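Long-range contact in probable glutathione reductase (Sinorhizobium meliloti, PDB 4DNA), which probably catalyses the NADPH-dependent reduction of glutathione disulfide to glutathione as an FAD-containing homodimer: residues S172-G177 / T197-G202. Residues are numbered along the deposited sequence; the frame is centred on the assembly and turned at random.
Sequences SILIAG and TLIYRG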
ATOM      1  N   SER A 172     -12.236   9.738 -29.094  1.00 71.23           N
ATOM      2  CA  SER A 172     -12.099  10.942 -28.274  1.00 70.73           C
ATOM      3  C   SER A 172     -13.271  11.082 -27.298  1.00 69.71           C
ATOM      4  O   SER A 172     -14.405  10.721 -27.635  1.00 69.56           O
ATOM      5  CB  SER A 172     -11.944  12.203 -29.137  1.00 71.87           C
ATOM      6  OG  SER A 172     -12.968  12.290 -30.108  1.00 73.64           O
ATOM      7  N   ILE A 173     -12.974  11.576 -26.089  1.00 68.14           N
ATOM      8  CA  ILE A 173     -13.990  11.927 -25.083  1.00 67.41           C
ATOM      9  C   ILE A 173     -13.750  13.316 -24.463  1.00 67.34           C
ATOM     10  O   ILE A 173     -12.606  13.748 -24.286  1.00 67.51           O
ATOM     11  CB  ILE A 173     -14.119  10.869 -23.955  1.00 65.54           C
ATOM     12  CG1 ILE A 173     -15.483  10.987 -23.266  1.00 65.33           C
ATOM     13  CG2 ILE A 173     -12.992  10.990 -22.927  1.00 64.89           C
ATOM     14  CD1 ILE A 173     -15.927   9.717 -22.576  1.00 65.50           C
ATOM     15  N   LEU A 174     -14.840  14.002 -24.135  1.00 67.17           N
ATOM     16  CA  LEU A 174     -14.764  15.236 -23.382  1.00 68.14           C
ATOM     17  C   LEU A 174     -15.604  15.099 -22.132  1.00 66.45           C
ATOM     18  O   LEU A 174     -16.812  14.887 -22.227  1.00 66.70           O
ATOM     19  CB  LEU A 174     -15.248  16.434 -24.213  1.00 68.89           C
ATOM     20  CG  LEU A 174     -15.396  17.749 -23.443  1.00 68.44           C
ATOM     21  CD1 LEU A 174     -14.042  18.373 -23.190  1.00 70.26           C
ATOM     22  CD2 LEU A 174     -16.303  18.730 -24.156  1.00 68.03           C
ATOM     23  N   ILE A 175     -14.960  15.249 -20.976  1.00 66.06           N
ATOM     24  CA  ILE A 175     -15.622  15.108 -19.686  1.00 66.24           C
ATOM     25  C   ILE A 175     -15.733  16.406 -18.897  1.00 68.74           C
ATOM     26  O   ILE A 175     -14.746  16.914 -18.378  1.00 68.60           O
ATOM     27  CB  ILE A 175     -14.908  14.093 -18.787  1.00 65.64           C
ATOM     28  CG1 ILE A 175     -14.863  12.732 -19.460  1.00 63.93           C
ATOM     29  CG2 ILE A 175     -15.622  14.006 -17.449  1.00 66.13           C
ATOM     30  CD1 ILE A 175     -13.709  11.870 -19.001  1.00 64.75           C
ATOM     31  N   ALA A 176     -16.957  16.911 -18.786  1.00 69.77           N
ATOM     32  CA  ALA A 176     -17.281  17.996 -17.870  1.00 70.08           C
ATOM     33  C   ALA A 176     -17.419  17.473 -16.432  1.00 69.17           C
ATOM     34  O   ALA A 176     -18.034  16.421 -16.192  1.00 69.47           O
ATOM     35  CB  ALA A 176     -18.564  18.671 -18.314  1.00 71.36           C
ATOM     36  N   GLY A 177     -16.850  18.199 -15.479  1.00 68.08           N
ATOM     37  CA  GLY A 177     -16.927  17.812 -14.071  1.00 66.43           C
ATOM     38  C   GLY A 177     -15.559  17.959 -13.441  1.00 65.45           C
ATOM     39  O   GLY A 177     -14.548  17.793 -14.117  1.00 66.92           O
ATOM     40  N   THR A 197     -10.253  14.872 -22.886  1.00 68.54           N
ATOM     41  CA  THR A 197     -10.295  16.274 -22.439  1.00 70.12           C
ATOM     42  C   THR A 197     -11.237  16.439 -21.247  1.00 68.97           C
ATOM     43  O   THR A 197     -12.348  15.910 -21.247  1.00 68.05           O
ATOM     44  CB  THR A 197     -10.744  17.233 -23.563  1.00 70.65           C
ATOM     45  OG1 THR A 197     -10.118  16.862 -24.796  1.00 72.24           O
ATOM     46  CG2 THR A 197     -10.395  18.666 -23.229  1.00 71.86           C
ATOM     47  N   LEU A 198     -10.788  17.175 -20.238  1.00 69.62           N
ATOM     48  CA  LEU A 198     -11.589  17.420 -19.030  1.00 69.08           C
ATOM     49  C   LEU A 198     -11.886  18.909 -18.860  1.00 71.14           C
ATOM     50  O   LEU A 198     -10.975  19.745 -18.962  1.00 71.21           O
ATOM     51  CB  LEU A 198     -10.860  16.865 -17.797  1.00 68.26           C
ATOM     52  CG  LEU A 198     -11.408  17.059 -16.385  1.00 68.19           C
ATOM     53  CD1 LEU A 198     -12.588  16.149 -16.069  1.00 66.90           C
ATOM     54  CD2 LEU A 198     -10.282  16.769 -15.422  1.00 68.16           C
ATOM     55  N   ILE A 199     -13.155  19.240 -18.616  1.00 71.37           N
ATOM     56  CA  ILE A 199     -13.553  20.639 -18.429  1.00 72.82           C
ATOM     57  C   ILE A 199     -14.374  20.851 -17.154  1.00 74.46           C
ATOM     58  O   ILE A 199     -15.202  20.019 -16.767  1.00 71.47           O
ATOM     59  CB  ILE A 199     -14.255  21.211 -19.678  1.00 75.20           C
ATOM     60  CG1 ILE A 199     -14.432  22.732 -19.558  1.00 77.42           C
ATOM     61  CG2 ILE A 199     -15.563  20.482 -19.952  1.00 74.14           C
ATOM     62  CD1 ILE A 199     -15.146  23.388 -20.729  1.00 77.53           C
ATOM     63  N   TYR A 200     -14.119  21.979 -16.500  1.00 75.53           N
ATOM     64  CA  TYR A 200     -14.639  22.233 -15.166  1.00 74.80           C
ATOM     65  C   TYR A 200     -14.862  23.708 -14.957  1.00 76.66           C
ATOM     66  O   TYR A 200     -14.052  24.520 -15.359  1.00 78.11           O
ATOM     67  CB  TYR A 200     -13.642  21.728 -14.125  1.00 76.45           C
ATOM     68  CG  TYR A 200     -14.124  21.784 -12.682  1.00 76.00           C
ATOM     69  CD1 TYR A 200     -15.478  21.531 -12.338  1.00 74.96           C
ATOM     70  CD2 TYR A 200     -13.222  22.055 -11.652  1.00 77.03           C
ATOM     71  CE1 TYR A 200     -15.907  21.570 -11.010  1.00 75.00           C
ATOM     72  CE2 TYR A 200     -13.641  22.090 -10.324  1.00 76.10           C
ATOM     73  CZ  TYR A 200     -14.974  21.848 -10.001  1.00 76.41           C
ATOM     74  OH  TYR A 200     -15.339  21.879  -8.663  1.00 76.11           O
ATOM     75  N   ARG A 201     -15.963  24.034 -14.298  1.00 77.58           N
ATOM     76  CA  ARG A 201     -16.391  25.411 -14.130  1.00 79.46           C
ATOM     77  C   ARG A 201     -15.648  26.121 -13.000  1.00 80.74           C
ATOM     78  O   ARG A 201     -15.594  27.352 -12.958  1.00 83.11           O
ATOM     79  CB  ARG A 201     -17.913  25.488 -13.941  1.00 84.95           C
ATOM     80  CG  ARG A 201     -18.545  24.406 -13.060  1.00 83.21           C
ATOM     81  CD  ARG A 201     -19.724  24.935 -12.242  1.00 86.26           C
ATOM     82  NE  ARG A 201     -20.247  26.178 -12.807  1.00 91.17           N
ATOM     83  CZ  ARG A 201     -19.841  27.406 -12.462  1.00 90.23           C
ATOM     84  NH1 ARG A 201     -20.376  28.476 -13.053  1.00 91.29           N
ATOM     85  NH2 ARG A 201     -18.900  27.571 -11.532  1.00 88.06           N
ATOM     86  N   GLY A 202     -15.060  25.340 -12.102  1.00 78.07           N
ATOM     87  CA  GLY A 202     -14.338  25.898 -10.969  1.00 79.10           C
ATOM     88  C   GLY A 202     -12.898  26.212 -11.303  1.00 78.76           C
ATOM     89  O   GLY A 202     -12.457  25.992 -12.427  1.00 78.76           O
TER
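The first two strands of a Rossmann-type nucleotide-binding domain meet here: strand 172-176, helix 180-191 and strand 195-199 form a beta-alpha-beta crossover, whose two strands lie side by side and parallel in the middle of a four-stranded sheet. Such units bind dinucleotides at the carboxyl ends of their strands, and Gly177, directly after the first strand, opens a GxGxxA sequence predicted to take part in NAD(P) binding.

Four backbone hydrogen bonds join the strands. Thr197 N gives to Ile173 O in the carbonyl plane, at 3.0 Å. The bond from Ile175 N to Thr197 O, 2.7 Å, is nearly straight and lies almost along the C=O axis. Ile199 N reaches Ile175 O from above the carbonyl plane, 37° out of it. Gly177 N closes the series on Ile199 O at 2.8 Å, so that the pairing carries on into the first glycine of the turn.

Leu174, Ala176, Thr197 and Ile199 share one face of the sheet. Leu174 CG stands anti to its backbone N (chi1 172°), and the Leu174 and Thr197 side chains cross obliquely, Leu174 CD1 lying 3.5 Å from Thr197 CB; farther along, Ile199 CG2 packs against Ala176 CB at 3.9 Å. On the other face, Ile175 and Leu198 both touch Ala182 of helix 180-191, the connecting helix, which packs on this face. With CG anti to the backbone N (chi1 176°) and the chi2 turn that follows, Leu198 leans CD1 towards strand 172-176, over the carbonyl oxygens of Ile175 and Gly177 and 4.0 Å from Ile175 CG2, the two side chains crossing obliquely.

Past the strand ends, the Tyr200 ring comes obliquely to Gly177, with CD1 3.7 Å from Gly177 C, while Gly202 N lies over the centre of one ring face, 3.6 Å above its plane.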